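Local atomic coordinates of PfEMP1 variant 1 of strain MC (Plasmodium falciparum, PDB entry 5LGD), a protein that probably binds host cell-surface receptors, this chain being a cysteine-rich interdomain (CIDRα) piece of the much longer PfEMP1 protein. Residues F52-W63 with D146-D157. Numbering follows the deposited sequence.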
ATOM      1  N   PHE B  52      39.940 -17.370  27.368  1.00 51.63           N
ATOM      2  CA  PHE B  52      39.137 -16.193  27.062  1.00 48.87           C
ATOM      3  C   PHE B  52      39.631 -15.617  25.705  1.00 51.73           C
ATOM      4  O   PHE B  52      38.802 -15.359  24.844  1.00 50.68           O
ATOM      5  CB  PHE B  52      39.200 -15.160  28.187  1.00 49.83           C
ATOM      6  CG  PHE B  52      38.509 -13.850  27.872  1.00 50.60           C
ATOM      7  CD1 PHE B  52      37.176 -13.824  27.465  1.00 51.48           C
ATOM      8  CD2 PHE B  52      39.175 -12.642  28.029  1.00 53.06           C
ATOM      9  CE1 PHE B  52      36.548 -12.618  27.158  1.00 51.02           C
ATOM     10  CE2 PHE B  52      38.541 -11.432  27.726  1.00 54.63           C
ATOM     11  CZ  PHE B  52      37.237 -11.429  27.285  1.00 50.70           C
ATOM     12  N   GLN B  53      40.960 -15.502  25.496  1.00 47.71           N
ATOM     13  CA  GLN B  53      41.538 -15.045  24.220  1.00 49.66           C
ATOM     14  C   GLN B  53      41.109 -15.963  23.060  1.00 57.53           C
ATOM     15  O   GLN B  53      40.783 -15.463  21.984  1.00 56.79           O
ATOM     16  CB  GLN B  53      43.074 -14.954  24.285  1.00 53.51           C
ATOM     17  CG  GLN B  53      43.681 -14.341  23.020  1.00 79.59           C
ATOM     18  CD  GLN B  53      45.099 -13.909  23.220  1.00106.77           C
ATOM     19  OE1 GLN B  53      46.013 -14.734  23.326  1.00110.70           O
ATOM     20  NE2 GLN B  53      45.317 -12.599  23.250  1.00 93.77           N
ATOM     21  N   LYS B  54      41.118 -17.299  23.292  1.00 56.81           N
ATOM     22  CA  LYS B  54      40.713 -18.324  22.324  1.00 57.25           C
ATOM     23  C   LYS B  54      39.253 -18.106  21.926  1.00 58.28           C
ATOM     24  O   LYS B  54      38.948 -18.051  20.732  1.00 57.44           O
ATOM     25  CB  LYS B  54      40.879 -19.730  22.935  1.00 61.84           C
ATOM     26  CG  LYS B  54      41.098 -20.846  21.918  1.00 80.20           C
ATOM     27  CD  LYS B  54      40.731 -22.214  22.491  1.00 91.77           C
ATOM     28  CE  LYS B  54      41.216 -23.343  21.608  1.00103.40           C
ATOM     29  NZ  LYS B  54      40.834 -24.671  22.156  1.00111.00           N
ATOM     30  N   TRP B  55      38.353 -17.975  22.941  1.00 53.68           N
ATOM     31  CA  TRP B  55      36.935 -17.743  22.762  1.00 51.05           C
ATOM     32  C   TRP B  55      36.691 -16.553  21.866  1.00 51.79           C
ATOM     33  O   TRP B  55      35.863 -16.675  20.982  1.00 50.58           O
ATOM     34  CB  TRP B  55      36.263 -17.516  24.128  1.00 49.11           C
ATOM     35  CG  TRP B  55      34.803 -17.182  24.064  1.00 48.66           C
ATOM     36  CD1 TRP B  55      33.764 -18.051  23.891  1.00 50.92           C
ATOM     37  CD2 TRP B  55      34.219 -15.886  24.224  1.00 47.71           C
ATOM     38  NE1 TRP B  55      32.567 -17.377  23.951  1.00 48.85           N
ATOM     39  CE2 TRP B  55      32.815 -16.048  24.177  1.00 49.92           C
ATOM     40  CE3 TRP B  55      34.747 -14.594  24.399  1.00 49.74           C
ATOM     41  CZ2 TRP B  55      31.936 -14.966  24.280  1.00 47.60           C
ATOM     42  CZ3 TRP B  55      33.868 -13.531  24.541  1.00 49.91           C
ATOM     43  CH2 TRP B  55      32.481 -13.722  24.474  1.00 48.45           C
ATOM     44  N   VAL B  56      37.394 -15.407  22.092  1.00 49.45           N
ATOM     45  CA  VAL B  56      37.248 -14.173  21.290  1.00 49.35           C
ATOM     46  C   VAL B  56      37.505 -14.467  19.802  1.00 56.36           C
ATOM     47  O   VAL B  56      36.693 -14.074  18.976  1.00 56.52           O
ATOM     48  CB  VAL B  56      38.106 -12.969  21.785  1.00 52.91           C
ATOM     49  CG1 VAL B  56      37.720 -11.678  21.064  1.00 51.73           C
ATOM     50  CG2 VAL B  56      38.005 -12.772  23.286  1.00 50.76           C
ATOM     51  N   GLU B  57      38.584 -15.204  19.477  1.00 56.02           N
ATOM     52  CA  GLU B  57      38.914 -15.572  18.096  1.00 57.44           C
ATOM     53  C   GLU B  57      37.871 -16.517  17.487  1.00 60.03           C
ATOM     54  O   GLU B  57      37.469 -16.287  16.348  1.00 58.84           O
ATOM     55  CB  GLU B  57      40.350 -16.108  17.954  1.00 62.27           C
ATOM     56  CG  GLU B  57      41.266 -15.187  17.160  1.00 75.09           C
ATOM     57  CD  GLU B  57      40.802 -14.796  15.767  1.00105.78           C
ATOM     58  OE1 GLU B  57      40.689 -15.693  14.900  1.00115.60           O
ATOM     59  OE2 GLU B  57      40.549 -13.590  15.541  1.00 97.81           O
ATOM     60  N   GLN B  58      37.373 -17.510  18.264  1.00 57.91           N
ATOM     61  CA  GLN B  58      36.284 -18.432  17.859  1.00 57.27           C
ATOM     62  C   GLN B  58      35.005 -17.654  17.515  1.00 56.79           C
ATOM     63  O   GLN B  58      34.355 -17.961  16.510  1.00 55.86           O
ATOM     64  CB  GLN B  58      35.952 -19.443  18.980  1.00 58.03           C
ATOM     65  CG  GLN B  58      36.347 -20.880  18.659  1.00 80.86           C
ATOM     66  CD  GLN B  58      37.226 -21.507  19.732  1.00101.15           C
ATOM     67  OE1 GLN B  58      38.376 -21.898  19.477  1.00100.95           O
ATOM     68  NE2 GLN B  58      36.702 -21.647  20.946  1.00 81.07           N
ATOM     69  N   LYS B  59      34.632 -16.651  18.358  1.00 50.70           N
ATOM     70  CA  LYS B  59      33.424 -15.850  18.117  1.00 47.18           C
ATOM     71  C   LYS B  59      33.614 -14.890  16.942  1.00 50.09           C
ATOM     72  O   LYS B  59      32.682 -14.727  16.166  1.00 48.12           O
ATOM     73  CB  LYS B  59      32.915 -15.140  19.387  1.00 47.53           C
ATOM     74  CG  LYS B  59      32.768 -16.060  20.614  1.00 50.08           C
ATOM     75  CD  LYS B  59      31.351 -16.613  20.790  1.00 50.81           C
ATOM     76  CE  LYS B  59      31.216 -18.028  20.271  1.00 55.23           C
ATOM     77  NZ  LYS B  59      29.781 -18.433  20.111  1.00 33.42           N
ATOM     78  N   LYS B  60      34.828 -14.306  16.777  1.00 48.91           N
ATOM     79  CA  LYS B  60      35.186 -13.431  15.652  1.00 50.46           C
ATOM     80  C   LYS B  60      35.020 -14.159  14.309  1.00 52.78           C
ATOM     81  O   LYS B  60      34.512 -13.567  13.341  1.00 52.11           O
ATOM     82  CB  LYS B  60      36.636 -12.928  15.790  1.00 56.01           C
ATOM     83  CG  LYS B  60      36.750 -11.686  16.688  1.00 65.85           C
ATOM     84  CD  LYS B  60      38.172 -11.096  16.780  1.00 74.91           C
ATOM     85  CE  LYS B  60      38.819 -10.714  15.454  1.00 91.00           C
ATOM     86  NZ  LYS B  60      38.056  -9.673  14.703  1.00 97.64           N
ATOM     87  N   THR B  61      35.410 -15.450  14.282  1.00 49.71           N
ATOM     88  CA  THR B  61      35.346 -16.331  13.105  1.00 52.27           C
ATOM     89  C   THR B  61      33.900 -16.758  12.857  1.00 56.27           C
ATOM     90  O   THR B  61      33.446 -16.729  11.721  1.00 56.38           O
ATOM     91  CB  THR B  61      36.330 -17.535  13.237  1.00 62.21           C
ATOM     92  OG1 THR B  61      37.638 -17.073  13.587  1.00 64.39           O
ATOM     93  CG2 THR B  61      36.428 -18.358  11.957  1.00 59.80           C
ATOM     94  N   GLU B  62      33.171 -17.150  13.918  1.00 52.74           N
ATOM     95  CA  GLU B  62      31.765 -17.553  13.786  1.00 51.27           C
ATOM     96  C   GLU B  62      30.935 -16.395  13.251  1.00 51.03           C
ATOM     97  O   GLU B  62      30.107 -16.593  12.356  1.00 48.19           O
ATOM     98  CB  GLU B  62      31.204 -18.049  15.121  1.00 51.11           C
ATOM     99  CG  GLU B  62      31.533 -19.507  15.382  1.00 61.25           C
ATOM    100  CD  GLU B  62      31.274 -20.006  16.793  1.00 78.37           C
ATOM    101  OE1 GLU B  62      30.318 -19.531  17.451  1.00 63.12           O
ATOM    102  OE2 GLU B  62      32.039 -20.891  17.238  1.00 66.33           O
ATOM    103  N   TRP B  63      31.222 -15.171  13.770  1.00 46.73           N
ATOM    104  CA  TRP B  63      30.547 -13.924  13.406  1.00 43.56           C
ATOM    105  C   TRP B  63      30.748 -13.561  11.956  1.00 48.12           C
ATOM    106  O   TRP B  63      29.794 -13.108  11.330  1.00 47.29           O
ATOM    107  CB  TRP B  63      30.938 -12.765  14.338  1.00 39.83           C
ATOM    108  CG  TRP B  63      30.203 -11.481  14.078  1.00 38.23           C
ATOM    109  CD1 TRP B  63      30.758 -10.251  13.883  1.00 41.25           C
ATOM    110  CD2 TRP B  63      28.780 -11.289  14.056  1.00 36.19           C
ATOM    111  NE1 TRP B  63      29.770  -9.304  13.739  1.00 38.58           N
ATOM    112  CE2 TRP B  63      28.547  -9.912  13.843  1.00 38.82           C
ATOM    113  CE3 TRP B  63      27.674 -12.151  14.159  1.00 36.67           C
ATOM    114  CZ2 TRP B  63      27.259  -9.390  13.687  1.00 36.52           C
ATOM    115  CZ3 TRP B  63      26.397 -11.622  14.045  1.00 36.23           C
ATOM    116  CH2 TRP B  63      26.200 -10.260  13.804  1.00 35.86           C
ATOM    117  N   ASP B 146      30.936  -6.537  16.398  1.00 42.32           N
ATOM    118  CA  ASP B 146      32.314  -6.323  15.966  1.00 43.70           C
ATOM    119  C   ASP B 146      33.078  -5.407  16.969  1.00 49.91           C
ATOM    120  O   ASP B 146      34.176  -5.760  17.404  1.00 50.68           O
ATOM    121  CB  ASP B 146      32.316  -5.736  14.559  1.00 46.20           C
ATOM    122  CG  ASP B 146      31.692  -6.655  13.520  1.00 52.82           C
ATOM    123  OD1 ASP B 146      32.348  -7.650  13.133  1.00 54.44           O
ATOM    124  OD2 ASP B 146      30.595  -6.319  13.015  1.00 52.96           O
ATOM    125  N   LYS B 147      32.461  -4.281  17.383  1.00 47.70           N
ATOM    126  CA  LYS B 147      33.022  -3.343  18.367  1.00 49.78           C
ATOM    127  C   LYS B 147      33.302  -4.094  19.672  1.00 53.59           C
ATOM    128  O   LYS B 147      34.401  -3.969  20.227  1.00 54.47           O
ATOM    129  CB  LYS B 147      32.035  -2.192  18.642  1.00 52.72           C
ATOM    130  CG  LYS B 147      32.111  -1.042  17.640  1.00 69.92           C
ATOM    131  CD  LYS B 147      32.660   0.242  18.286  1.00 84.78           C
ATOM    132  CE  LYS B 147      31.725   0.929  19.267  1.00 92.01           C
ATOM    133  NZ  LYS B 147      32.447   1.916  20.116  1.00 97.75           N
ATOM    134  N   LEU B 148      32.314  -4.915  20.131  1.00 48.44           N
ATOM    135  CA  LEU B 148      32.442  -5.739  21.332  1.00 46.83           C
ATOM    136  C   LEU B 148      33.521  -6.786  21.219  1.00 49.42           C
ATOM    137  O   LEU B 148      34.352  -6.877  22.128  1.00 48.75           O
ATOM    138  CB  LEU B 148      31.117  -6.372  21.788  1.00 44.96           C
ATOM    139  CG  LEU B 148      31.227  -7.137  23.104  1.00 47.69           C
ATOM    140  CD1 LEU B 148      31.456  -6.193  24.270  1.00 49.08           C
ATOM    141  CD2 LEU B 148      30.043  -7.977  23.336  1.00 45.59           C
ATOM    142  N   LEU B 149      33.554  -7.547  20.099  1.00 48.68           N
ATOM    143  CA  LEU B 149      34.618  -8.538  19.890  1.00 50.32           C
ATOM    144  C   LEU B 149      36.018  -7.889  19.825  1.00 55.83           C
ATOM    145  O   LEU B 149      36.977  -8.494  20.288  1.00 56.52           O
ATOM    146  CB  LEU B 149      34.352  -9.467  18.700  1.00 50.11           C
ATOM    147  CG  LEU B 149      33.202 -10.480  18.884  1.00 51.86           C
ATOM    148  CD1 LEU B 149      32.910 -11.215  17.576  1.00 50.80           C
ATOM    149  CD2 LEU B 149      33.482 -11.478  20.046  1.00 53.09           C
ATOM    150  N   GLN B 150      36.108  -6.628  19.354  1.00 53.37           N
ATOM    151  CA  GLN B 150      37.362  -5.860  19.318  1.00 55.84           C
ATOM    152  C   GLN B 150      37.767  -5.524  20.766  1.00 60.63           C
ATOM    153  O   GLN B 150      38.922  -5.737  21.156  1.00 60.22           O
ATOM    154  CB  GLN B 150      37.191  -4.575  18.487  1.00 57.98           C
ATOM    155  CG  GLN B 150      37.647  -4.718  17.031  1.00 67.39           C
ATOM    156  CD  GLN B 150      36.697  -4.184  15.982  1.00 81.87           C
ATOM    157  OE1 GLN B 150      36.107  -3.099  16.105  1.00 72.44           O
ATOM    158  NE2 GLN B 150      36.611  -4.907  14.873  1.00 77.80           N
ATOM    159  N   HIS B 151      36.783  -5.052  21.572  1.00 56.06           N
ATOM    160  CA  HIS B 151      36.969  -4.724  22.989  1.00 56.58           C
ATOM    161  C   HIS B 151      37.448  -5.956  23.766  1.00 59.51           C
ATOM    162  O   HIS B 151      38.339  -5.846  24.617  1.00 62.03           O
ATOM    163  CB  HIS B 151      35.668  -4.170  23.598  1.00 56.09           C
ATOM    164  CG  HIS B 151      35.717  -4.032  25.088  1.00 59.54           C
ATOM    165  ND1 HIS B 151      36.218  -2.893  25.687  1.00 63.05           N
ATOM    166  CD2 HIS B 151      35.371  -4.920  26.050  1.00 60.29           C
ATOM    167  CE1 HIS B 151      36.137  -3.111  26.988  1.00 62.25           C
ATOM    168  NE2 HIS B 151      35.633  -4.317  27.256  1.00 60.85           N
ATOM    169  N   GLU B 152      36.868  -7.122  23.450  1.00 52.93           N
ATOM    170  CA  GLU B 152      37.180  -8.408  24.069  1.00 52.04           C
ATOM    171  C   GLU B 152      38.614  -8.820  23.793  1.00 57.13           C
ATOM    172  O   GLU B 152      39.277  -9.354  24.677  1.00 57.76           O
ATOM    173  CB  GLU B 152      36.171  -9.489  23.630  1.00 51.13           C
ATOM    174  CG  GLU B 152      34.762  -9.287  24.179  1.00 49.58           C
ATOM    175  CD  GLU B 152      34.617  -9.315  25.692  1.00 66.88           C
ATOM    176  OE1 GLU B 152      34.278 -10.395  26.226  1.00 45.66           O
ATOM    177  OE2 GLU B 152      34.736  -8.241  26.331  1.00 59.72           O
ATOM    178  N   GLN B 153      39.094  -8.553  22.574  1.00 54.99           N
ATOM    179  CA  GLN B 153      40.460  -8.835  22.144  1.00 56.56           C
ATOM    180  C   GLN B 153      41.466  -7.996  22.955  1.00 62.13           C
ATOM    181  O   GLN B 153      42.545  -8.487  23.267  1.00 63.23           O
ATOM    182  CB  GLN B 153      40.601  -8.555  20.649  1.00 58.63           C
ATOM    183  CG  GLN B 153      41.839  -9.188  20.010  1.00 72.24           C
ATOM    184  CD  GLN B 153      41.669 -10.680  19.806  1.00 96.69           C
ATOM    185  OE1 GLN B 153      41.006 -11.132  18.859  1.00 93.00           O
ATOM    186  NE2 GLN B 153      42.282 -11.477  20.680  1.00 88.34           N
ATOM    187  N   LYS B 154      41.092  -6.740  23.297  1.00 58.77           N
ATOM    188  CA  LYS B 154      41.893  -5.808  24.095  1.00 59.97           C
ATOM    189  C   LYS B 154      41.896  -6.196  25.558  1.00 62.75           C
ATOM    190  O   LYS B 154      42.927  -6.036  26.195  1.00 65.02           O
ATOM    191  CB  LYS B 154      41.441  -4.353  23.898  1.00 62.54           C
ATOM    192  CG  LYS B 154      41.875  -3.779  22.549  1.00 75.75           C
ATOM    193  CD  LYS B 154      40.877  -2.767  21.995  1.00 85.11           C
ATOM    194  CE  LYS B 154      41.172  -2.413  20.553  1.00 95.80           C
ATOM    195  NZ  LYS B 154      40.234  -1.387  20.022  1.00 99.41           N
ATOM    196  N   GLU B 155      40.766  -6.719  26.092  1.00 55.73           N
ATOM    197  CA  GLU B 155      40.682  -7.174  27.481  1.00 53.90           C
ATOM    198  C   GLU B 155      41.468  -8.461  27.725  1.00 60.38           C
ATOM    199  O   GLU B 155      42.123  -8.575  28.759  1.00 61.85           O
ATOM    200  CB  GLU B 155      39.238  -7.296  27.974  1.00 51.49           C
ATOM    201  CG  GLU B 155      38.594  -5.944  28.244  1.00 60.71           C
ATOM    202  CD  GLU B 155      39.310  -5.053  29.246  1.00 81.46           C
ATOM    203  OE1 GLU B 155      39.502  -5.497  30.402  1.00 61.12           O
ATOM    204  OE2 GLU B 155      39.709  -3.927  28.866  1.00 80.33           O
ATOM    205  N   ALA B 156      41.425  -9.408  26.769  1.00 56.34           N
ATOM    206  CA  ALA B 156      42.174 -10.654  26.851  1.00 57.70           C
ATOM    207  C   ALA B 156      43.706 -10.359  26.684  1.00 66.08           C
ATOM    208  O   ALA B 156      44.539 -11.072  27.257  1.00 67.09           O
ATOM    209  CB  ALA B 156      41.693 -11.600  25.768  1.00 57.83           C
ATOM    210  N   ASP B 157      44.065  -9.290  25.933  1.00 64.11           N
ATOM    211  CA  ASP B 157      45.467  -8.869  25.777  1.00 68.63           C
ATOM    212  C   ASP B 157      45.957  -8.207  27.051  1.00 73.78           C
ATOM    213  O   ASP B 157      47.117  -8.399  27.428  1.00 76.52           O
ATOM    214  CB  ASP B 157      45.663  -7.928  24.577  1.00 72.14           C
ATOM    215  CG  ASP B 157      45.737  -8.651  23.255  1.00 92.11           C
ATOM    216  OD1 ASP B 157      46.228  -9.804  23.235  1.00 96.04           O
ATOM    217  OD2 ASP B 157      45.335  -8.055  22.231  1.00100.90           O
TER
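Leu149 of segment 146-157 fits as a knob into a hole on segment 52-63 formed by Val56, Lys59, Lys60 and Trp63. Its two methyls divide the work: CD1 reaches the backbone of Lys60, 3.7 Å from its CA, while CD2 lies against CB of Lys59. One turn on, Gln153 fills the next hole, among Gln53, Val56, Lys60 and Glu57, and its OE1 lies 3.5 Å from CD of Lys60, whose chain crosses it at about a right angle. Val56 is a wall of both holes. Its CG1, anti to the backbone N (chi1 -170°), comes down on the carbonyl O of Leu149 at 3.4 Å, and both methyls touch CB of Glu152. Where the backbones draw together, small Ala156 lets Gln53 approach to 5.2 Å between CA atoms. CB of Ala156 also packs against CD2 of Phe52 at 3.5 Å.

Polar groups meet aromatic edges. The indole N-H of Trp63 makes a nearly straight hydrogen bond (169°) from NE1 to OD2 of Asp146, 3.2 Å long; the acceptor lies in the ring plane, but the donor sits above the carboxylate plane. Lys67 forms a salt bridge with the same carboxylate. Glu152, its chain bent at chi2, brings OE1 to the edge of the Phe52 ring, 3.3 Å from CZ, with ring and carboxylate steeply inclined. Ser22 OG is hydrogen-bonded to OE1 of this buried carboxylate, while Arg26 forms a salt bridge with OE2, which would probably favour the charged form.

The two segments lie on the long helices 45-70 and 144-162 of this largely helical domain; their own axes run nearly antiparallel (160°) and approach to 9.1 Å. Helix 7-29 packs against both, with Trp14 and Trp25 meeting the aromatic rings of 52-63 and Met18 and Leu19 touching Leu148, completing a three-helix arrangement.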